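Local atomic coordinates of peptide-binding protein (Photobacterium damsela subsp. piscicida, PDB entry 6SQX), a protein that is a secreted NlpC/P60-family hydrolase that cleaves the peptidoglycan of potentially competing bacteria, probably as a cysteine-type D,L-endopeptidase. Residues I444-T449 with S461-V466; Y354-Q359 with E366-Q371. All coordinates share one frame; numbering follows the deposited sequence. Where two conformers were deposited one is given.

How the interactions relate
Both contacts lie on the same side of the chain's centre, with their own centres about 15 Å apart, and they follow one another in sequence. Interaction 2 is the more buried: helix 361-370 meets edge strand 353-355 and the turn after it through sulfur and carbon atoms alone. Interaction 1 joins two loops, is partly buried, and depends on a carboxylate, a hydroxyl and a water, with one apolar pair beside them. The loop of 461-466 runs into strand 467-472, the sheet neighbour of strand 353-355. The two contacts touch directly where Trp463 CH2 lies 3.9 Å from Leu368 CB, and Arg364 serves both by binding backbone oxygens of Met356, Trp463 and Ala465.

Interaction 1: I444-T449 with S461-V466; sequences IGDAFT and SLWNAV
Asp446 and Ser461 join two loops of the NlpC/P60 chain, and Ser461 belongs to an ST turn, the motif at the centre of this contact. Its OG donates to Asp446 OD1 at 2.9 Å, using the syn lone pair of that oxygen, and also accepts from the backbone N of Trp463. The hydroxyl reaches both partners because OG stands opposite its own backbone N (chi1 176°). Water 1 strengthens the polar junction: it donates to Asp446 OD1 and to Ile444 O, each at 2.8 Å, and accepts from Leu462 N. OD1 is therefore gripped by two donors, one from protein and one from solvent, which holds the carboxylate in position and would probably stabilise its negative charge.

The apolar side is looser: instead of short, directed bonds it has one van der Waals pair, Ile444 CD1 to Leu462 CD2 at 4.1 Å, doubtful because Leu462 has a second conformer. Met413 of strand 408-415 touches both. Yet Ile444 is buried, whereas Asp446 and Ser461 are partly exposed to solvent. Gly445, at positive phi, carries the loop from Ile444 to Asp446, and its N is bonded to Glu29.

Trp463 completes the polar end: Lys365 makes a cation-pi contact with its ring, and the carboxylate comes to the indole edge. Asp446 OD2 lies in the ring plane there, 3.4 Å from Trp463 CD1, with the carboxylate and ring planes turned 41° apart.

Interaction 2: Y354-Q359 with E366-Q371; sequences YSMYDQ and ELLVEQ
Met356 and Leu367 form the centre of this contact, where Met356 SD lies 3.8 Å from Leu367 CD2. The two side chains cross at about a right angle, and Met356 CE comes to 4.1 Å from the same methyl. Tyr354 reaches that methyl too: its ring atom CE2 is 4.0 Å from Leu367 CD2, with the leucine approaching obliquely. One branch of Leu367 thus meets both a thioether and an aromatic ring. Leu368 adds a more distant touch, its CD1 lying 4.3 Å from Met356 SD. No hydrogen bond joins the two segments, and the buried area is modest, 111 Å² over both sides.

The methionine chain bends at its thioether (chi3 -88°), which turns CE alongside the leucine methyl.

In the next shell, Gln359 NE2 donates to Tyr354 OH at 2.8 Å with the hydroxyl in the plane of the amide. The bond is bent, with an N-H...acceptor angle of 143°, but it probably still restrains the phenol end of the ring. A type I beta turn from Met356 to Gln359, closed by Gln359 N to Met356 O, brings the glutamine amide back to the tyrosine hydroxyl. Ser355 OG accepts from Tyr357 N in an ST turn at the start of this bend. Further out, Arg364 bonds Met356 O, Leu377 packs on Leu367, and Tyr399 OH bonds Leu368 O.

Backbone bonds from Tyr354 to Thr470 and from Met356 to Phe468 tie this segment to strand 467-472. The edge strand of the antiparallel sheet thus continues through a type I turn into helix 361-370, which folds back so that Leu367 packs on Tyr354 of strand 353-355 and, with Leu368, on Met356 just after it, within the NlpC/P60 domain.

Interaction 1: I444-T449 with S461-V466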
ATOM      1  N   ILE A 444      10.894   5.829 -16.659  1.00 20.15           N
ATOM      2  CA  ILE A 444      10.915   7.106 -15.937  1.00 18.94           C
ATOM      3  C   ILE A 444      12.259   7.782 -16.142  1.00 18.49           C
ATOM      4  O   ILE A 444      13.310   7.210 -15.841  1.00 20.08           O
ATOM      5  CB  ILE A 444      10.696   6.901 -14.423  1.00 19.99           C
ATOM      6  CG1 ILE A 444       9.383   6.197 -14.123  1.00 21.63           C
ATOM      7  CG2 ILE A 444      10.751   8.279 -13.711  1.00 20.45           C
ATOM      8  CD1 ILE A 444       9.271   5.799 -12.651  1.00 22.12           C
ATOM      9  N   GLY A 445      12.243   9.051 -16.577  1.00 18.96           N
ATOM     10  CA  GLY A 445      13.466   9.803 -16.716  1.00 19.86           C
ATOM     11  C   GLY A 445      14.331   9.481 -17.920  1.00 20.57           C
ATOM     12  O   GLY A 445      15.368  10.138 -18.101  1.00 21.35           O
ATOM     13  N   ASP A 446      13.934   8.528 -18.765  1.00 21.25           N
ATOM     14  CA  ASP A 446      14.759   8.195 -19.930  1.00 23.06           C
ATOM     15  C   ASP A 446      14.987   9.414 -20.805  1.00 21.88           C
ATOM     16  O   ASP A 446      16.042   9.534 -21.446  1.00 21.95           O
ATOM     17  CB  ASP A 446      14.107   7.099 -20.783  1.00 24.46           C
ATOM     18  CG  ASP A 446      14.323   5.691 -20.250  1.00 26.98           C
ATOM     19  OD1 ASP A 446      14.992   5.509 -19.224  1.00 27.08           O
ATOM     20  OD2 ASP A 446      13.808   4.767 -20.903  1.00 28.31           O
ATOM     21  N   ALA A 447      14.024  10.339 -20.825  1.00 21.72           N
ATOM     22  CA  ALA A 447      14.159  11.544 -21.624  1.00 22.53           C
ATOM     23  C   ALA A 447      15.320  12.414 -21.177  1.00 20.96           C
ATOM     24  O   ALA A 447      15.808  13.218 -21.982  1.00 24.00           O
ATOM     25  CB  ALA A 447      12.867  12.364 -21.552  1.00 25.29           C
ATOM     26  N   PHE A 448      15.788  12.258 -19.943  1.00 19.87           N
ATOM     27  CA  PHE A 448      16.842  13.073 -19.358  1.00 19.95           C
ATOM     28  C   PHE A 448      18.190  12.367 -19.358  1.00 21.30           C
ATOM     29  O   PHE A 448      19.174  12.903 -18.829  1.00 22.24           O
ATOM     30  CB  PHE A 448      16.438  13.481 -17.939  1.00 20.63           C
ATOM     31  CG  PHE A 448      15.051  14.038 -17.869  1.00 20.59           C
ATOM     32  CD1 PHE A 448      14.689  15.145 -18.635  1.00 21.33           C
ATOM     33  CD2 PHE A 448      14.086  13.460 -17.045  1.00 21.45           C
ATOM     34  CE1 PHE A 448      13.366  15.642 -18.599  1.00 21.92           C
ATOM     35  CE2 PHE A 448      12.791  13.972 -16.984  1.00 21.05           C
ATOM     36  CZ  PHE A 448      12.429  15.060 -17.779  1.00 21.88           C
ATOM     37  N   THR A 449      18.259  11.197 -19.997  1.00 22.99           N
ATOM     38  CA  THR A 449      19.481  10.399 -19.967  1.00 22.83           C
ATOM     39  C   THR A 449      20.660  11.171 -20.542  1.00 21.74           C
ATOM     40  O   THR A 449      21.742  11.196 -19.950  1.00 22.37           O
ATOM     41  CB  THR A 449      19.261   9.111 -20.749  1.00 24.76           C
ATOM     42  OG1 THR A 449      18.233   8.342 -20.106  1.00 27.19           O
ATOM     43  CG2 THR A 449      20.551   8.286 -20.794  1.00 24.99           C
ATOM     44  N   SER A 461      17.896   2.717 -16.853  1.00 22.33           N
ATOM     45  CA  SER A 461      16.515   2.719 -17.333  1.00 21.87           C
ATOM     46  C   SER A 461      15.710   1.555 -16.759  1.00 19.61           C
ATOM     47  O   SER A 461      16.195   0.421 -16.666  1.00 21.03           O
ATOM     48  CB  SER A 461      16.463   2.648 -18.856  1.00 23.37           C
ATOM     49  OG  SER A 461      15.109   2.566 -19.282  1.00 24.26           O
ATOM     50  N   LEU A 462      14.463   1.829 -16.357  1.00 21.18           N
ATOM     51  CA  LEU A 462      13.606   0.738 -15.894  0.52 20.68           C
ATOM     52  C   LEU A 462      13.404  -0.315 -16.974  1.00 21.53           C
ATOM     53  O   LEU A 462      13.152  -1.486 -16.655  1.00 22.63           O
ATOM     54  CB  LEU A 462      12.249   1.267 -15.426  0.52 19.87           C
ATOM     55  CG  LEU A 462      12.198   1.802 -14.001  0.52 20.92           C
ATOM     56  CD1 LEU A 462      13.034   3.062 -13.835  0.52 20.59           C
ATOM     57  CD2 LEU A 462      10.745   2.044 -13.576  0.52 20.45           C
ATOM     58  N   TRP A 463      13.501   0.069 -18.254  1.00 23.05           N
ATOM     59  CA  TRP A 463      13.387  -0.923 -19.330  1.00 23.34           C
ATOM     60  C   TRP A 463      14.512  -1.937 -19.303  1.00 24.19           C
ATOM     61  O   TRP A 463      14.375  -2.998 -19.931  1.00 24.77           O
ATOM     62  CB  TRP A 463      13.415  -0.247 -20.706  1.00 23.39           C
ATOM     63  CG  TRP A 463      12.167   0.516 -21.047  1.00 23.64           C
ATOM     64  CD1 TRP A 463      12.015   1.889 -21.093  1.00 23.95           C
ATOM     65  CD2 TRP A 463      10.890  -0.041 -21.389  1.00 23.67           C
ATOM     66  NE1 TRP A 463      10.731   2.192 -21.448  1.00 23.67           N
ATOM     67  CE2 TRP A 463      10.015   1.037 -21.630  1.00 24.26           C
ATOM     68  CE3 TRP A 463      10.400  -1.353 -21.497  1.00 24.59           C
ATOM     69  CZ2 TRP A 463       8.681   0.852 -22.008  1.00 24.77           C
ATOM     70  CZ3 TRP A 463       9.086  -1.542 -21.881  1.00 24.89           C
ATOM     71  CH2 TRP A 463       8.234  -0.442 -22.140  1.00 24.11           C
ATOM     72  N   ASN A 464      15.625  -1.630 -18.622  1.00 24.12           N
ATOM     73  CA  ASN A 464      16.764  -2.542 -18.557  1.00 24.44           C
ATOM     74  C   ASN A 464      16.853  -3.284 -17.228  1.00 25.18           C
ATOM     75  O   ASN A 464      17.868  -3.945 -16.963  1.00 25.77           O
ATOM     76  CB  ASN A 464      18.070  -1.794 -18.847  1.00 26.68           C
ATOM     77  CG  ASN A 464      18.099  -1.199 -20.227  1.00 30.06           C
ATOM     78  OD1 ASN A 464      18.356   0.019 -20.387  1.00 32.34           O
ATOM     79  ND2 ASN A 464      17.811  -2.027 -21.243  1.00 31.18           N
ATOM     80  N   ALA A 465      15.812  -3.213 -16.395  1.00 24.43           N
ATOM     81  CA  ALA A 465      15.834  -3.912 -15.113  1.00 24.12           C
ATOM     82  C   ALA A 465      16.026  -5.412 -15.336  1.00 26.34           C
ATOM     83  O   ALA A 465      15.494  -5.986 -16.289  1.00 27.71           O
ATOM     84  CB  ALA A 465      14.526  -3.628 -14.355  1.00 24.20           C
ATOM     85  N   VAL A 466      16.788  -6.049 -14.447  1.00 26.35           N
ATOM     86  CA  VAL A 466      17.021  -7.485 -14.602  1.00 27.19           C
ATOM     87  C   VAL A 466      15.702  -8.240 -14.500  1.00 27.57           C
ATOM     88  O   VAL A 466      15.403  -9.129 -15.312  1.00 28.66           O
ATOM     89  CB  VAL A 466      18.055  -7.975 -13.574  1.00 28.41           C
ATOM     90  CG1 VAL A 466      18.159  -9.483 -13.639  1.00 27.77           C
ATOM     91  CG2 VAL A 466      19.438  -7.323 -13.836  1.00 29.79           C
TER
HETATM   92  O   HOH W   1      13.883   4.613 -16.781  1.00 22.35           O

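Interaction 2: Y354-Q359 with E366-Q371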
ATOM      1  N   TYR A 354       3.972 -12.838 -15.709  1.00 28.73           N
ATOM      2  CA  TYR A 354       4.679 -13.072 -16.960  1.00 28.79           C
ATOM      3  C   TYR A 354       6.026 -12.378 -16.837  1.00 27.84           C
ATOM      4  O   TYR A 354       6.098 -11.139 -16.864  1.00 26.66           O
ATOM      5  CB  TYR A 354       3.879 -12.521 -18.139  1.00 32.07           C
ATOM      6  CG  TYR A 354       4.591 -12.674 -19.453  1.00 36.39           C
ATOM      7  CD1 TYR A 354       4.907 -13.935 -19.953  1.00 37.60           C
ATOM      8  CD2 TYR A 354       4.958 -11.561 -20.197  1.00 39.03           C
ATOM      9  CE1 TYR A 354       5.566 -14.072 -21.150  1.00 40.08           C
ATOM     10  CE2 TYR A 354       5.618 -11.693 -21.410  1.00 40.04           C
ATOM     11  CZ  TYR A 354       5.927 -12.952 -21.873  1.00 40.62           C
ATOM     12  OH  TYR A 354       6.573 -13.101 -23.080  1.00 42.35           O
ATOM     13  N   SER A 355       7.091 -13.164 -16.703  1.00 29.57           N
ATOM     14  CA  SER A 355       8.436 -12.626 -16.542  1.00 29.11           C
ATOM     15  C   SER A 355       9.094 -12.394 -17.898  1.00 29.21           C
ATOM     16  O   SER A 355       9.134 -13.289 -18.754  1.00 32.00           O
ATOM     17  CB  SER A 355       9.304 -13.570 -15.710  1.00 30.61           C
ATOM     18  OG  SER A 355      10.685 -13.254 -15.864  1.00 32.44           O
ATOM     19  N   MET A 356       9.651 -11.200 -18.074  1.00 29.69           N
ATOM     20  CA  MET A 356      10.386 -10.824 -19.274  1.00 30.99           C
ATOM     21  C   MET A 356      11.883 -10.756 -18.998  1.00 30.89           C
ATOM     22  O   MET A 356      12.620 -10.049 -19.688  1.00 31.91           O
ATOM     23  CB  MET A 356       9.850  -9.503 -19.827  1.00 32.90           C
ATOM     24  CG  MET A 356       8.526  -9.674 -20.545  1.00 33.12           C
ATOM     25  SD  MET A 356       7.655  -8.135 -20.867  1.00 34.39           S
ATOM     26  CE  MET A 356       6.737  -8.018 -19.340  1.00 38.61           C
ATOM     27  N   TYR A 357      12.330 -11.510 -17.987  1.00 30.13           N
ATOM     28  CA  TYR A 357      13.750 -11.651 -17.661  1.00 31.79           C
ATOM     29  C   TYR A 357      14.594 -12.042 -18.872  1.00 34.43           C
ATOM     30  O   TYR A 357      15.734 -11.588 -19.016  1.00 35.57           O
ATOM     31  CB  TYR A 357      13.885 -12.738 -16.586  1.00 33.73           C
ATOM     32  CG  TYR A 357      15.300 -13.197 -16.295  1.00 33.73           C
ATOM     33  CD1 TYR A 357      16.139 -12.452 -15.490  1.00 36.16           C
ATOM     34  CD2 TYR A 357      15.778 -14.399 -16.791  1.00 34.86           C
ATOM     35  CE1 TYR A 357      17.426 -12.855 -15.201  1.00 35.87           C
ATOM     36  CE2 TYR A 357      17.065 -14.813 -16.516  1.00 36.82           C
ATOM     37  CZ  TYR A 357      17.885 -14.046 -15.710  1.00 37.28           C
ATOM     38  OH  TYR A 357      19.170 -14.467 -15.430  1.00 41.05           O
ATOM     39  N   ASP A 358      14.083 -12.913 -19.730  1.00 37.38           N
ATOM     40  CA  ASP A 358      14.903 -13.354 -20.847  1.00 41.87           C
ATOM     41  C   ASP A 358      14.704 -12.508 -22.094  1.00 43.57           C
ATOM     42  O   ASP A 358      15.089 -12.935 -23.182  1.00 45.62           O
ATOM     43  CB  ASP A 358      14.679 -14.841 -21.134  1.00 46.94           C
ATOM     44  CG  ASP A 358      13.233 -15.171 -21.401  1.00 52.49           C
ATOM     45  OD1 ASP A 358      12.363 -14.281 -21.238  1.00 54.50           O
ATOM     46  OD2 ASP A 358      12.965 -16.335 -21.776  1.00 53.94           O
ATOM     47  N   GLN A 359      14.121 -11.316 -21.967  1.00 42.30           N
ATOM     48  CA  GLN A 359      13.726 -10.538 -23.133  1.00 40.92           C
ATOM     49  C   GLN A 359      14.412  -9.181 -23.147  1.00 38.18           C
ATOM     50  O   GLN A 359      14.600  -8.556 -22.103  1.00 37.58           O
ATOM     51  CB  GLN A 359      12.219 -10.397 -23.211  1.00 43.35           C
ATOM     52  CG  GLN A 359      11.537 -11.730 -23.008  1.00 46.55           C
ATOM     53  CD  GLN A 359      10.213 -11.803 -23.690  1.00 50.61           C
ATOM     54  OE1 GLN A 359      10.057 -11.328 -24.819  1.00 52.79           O
ATOM     55  NE2 GLN A 359       9.236 -12.413 -23.019  1.00 50.32           N
ATOM     56  N   GLU A 366       8.273  -3.772 -27.480  1.00 33.00           N
ATOM     57  CA  GLU A 366       7.335  -4.331 -28.452  1.00 36.97           C
ATOM     58  C   GLU A 366       6.032  -4.769 -27.788  1.00 35.89           C
ATOM     59  O   GLU A 366       4.938  -4.505 -28.309  1.00 36.19           O
ATOM     60  CB  GLU A 366       7.983  -5.527 -29.161  1.00 43.79           C
ATOM     61  CG  GLU A 366       8.876  -5.151 -30.316  1.00 51.76           C
ATOM     62  CD  GLU A 366       8.096  -4.552 -31.477  1.00 58.55           C
ATOM     63  OE1 GLU A 366       6.914  -4.926 -31.663  1.00 60.73           O
ATOM     64  OE2 GLU A 366       8.663  -3.702 -32.200  1.00 61.22           O
ATOM     65  N   LEU A 367       6.125  -5.437 -26.635  1.00 33.90           N
ATOM     66  CA  LEU A 367       4.916  -5.879 -25.949  1.00 33.78           C
ATOM     67  C   LEU A 367       4.143  -4.697 -25.384  1.00 32.74           C
ATOM     68  O   LEU A 367       2.937  -4.565 -25.628  1.00 34.00           O
ATOM     69  CB  LEU A 367       5.246  -6.885 -24.845  1.00 35.66           C
ATOM     70  CG  LEU A 367       4.039  -7.204 -23.936  1.00 39.64           C
ATOM     71  CD1 LEU A 367       2.816  -7.773 -24.703  1.00 42.11           C
ATOM     72  CD2 LEU A 367       4.427  -8.145 -22.782  1.00 38.66           C
ATOM     73  N   LEU A 368       4.811  -3.834 -24.613  1.00 29.69           N
ATOM     74  CA  LEU A 368       4.077  -2.808 -23.883  1.00 27.29           C
ATOM     75  C   LEU A 368       3.662  -1.621 -24.746  1.00 29.08           C
ATOM     76  O   LEU A 368       2.708  -0.912 -24.388  1.00 28.89           O
ATOM     77  CB  LEU A 368       4.880  -2.326 -22.663  1.00 26.74           C
ATOM     78  CG  LEU A 368       4.756  -3.125 -21.370  1.00 27.49           C
ATOM     79  CD1 LEU A 368       5.394  -4.506 -21.502  1.00 28.83           C
ATOM     80  CD2 LEU A 368       5.410  -2.333 -20.243  1.00 29.51           C
ATOM     81  N   VAL A 369       4.350  -1.376 -25.853  1.00 30.92           N
ATOM     82  CA  VAL A 369       4.071  -0.231 -26.698  1.00 35.57           C
ATOM     83  C   VAL A 369       3.203  -0.618 -27.876  1.00 39.64           C
ATOM     84  O   VAL A 369       2.191   0.022 -28.144  1.00 39.60           O
ATOM     85  CB  VAL A 369       5.375   0.474 -27.141  1.00 36.24           C
ATOM     86  CG1 VAL A 369       5.060   1.682 -28.030  1.00 37.76           C
ATOM     87  CG2 VAL A 369       6.198   0.895 -25.924  1.00 36.37           C
ATOM     88  N   GLU A 370       3.576  -1.686 -28.583  1.00 43.38           N
ATOM     89  CA  GLU A 370       2.857  -2.096 -29.776  1.00 49.37           C
ATOM     90  C   GLU A 370       1.868  -3.222 -29.526  1.00 52.98           C
ATOM     91  O   GLU A 370       1.111  -3.562 -30.436  1.00 52.72           O
ATOM     92  CB  GLU A 370       3.843  -2.509 -30.878  1.00 51.76           C
ATOM     93  CG  GLU A 370       4.967  -1.503 -31.133  1.00 54.80           C
ATOM     94  CD  GLU A 370       4.475  -0.173 -31.704  1.00 56.75           C
ATOM     95  OE1 GLU A 370       3.273  -0.070 -32.068  1.00 56.71           O
ATOM     96  OE2 GLU A 370       5.300   0.769 -31.788  1.00 58.15           O
ATOM     97  N   GLN A 371       1.832  -3.773 -28.314  1.00 57.60           N
ATOM     98  CA  GLN A 371       1.100  -5.003 -28.013  1.00 64.46           C
ATOM     99  C   GLN A 371       1.404  -6.095 -29.036  1.00 68.11           C
ATOM    100  O   GLN A 371       0.508  -6.688 -29.639  1.00 68.53           O
ATOM    101  CB  GLN A 371      -0.402  -4.785 -27.873  1.00 67.62           C
ATOM    102  CG  GLN A 371      -0.863  -3.384 -27.596  1.00 70.98           C
ATOM    103  CD  GLN A 371      -2.272  -3.189 -28.112  1.00 74.52           C
ATOM    104  OE1 GLN A 371      -2.651  -3.768 -29.138  1.00 76.29           O
ATOM    105  NE2 GLN A 371      -3.066  -2.394 -27.404  1.00 75.42           N
TER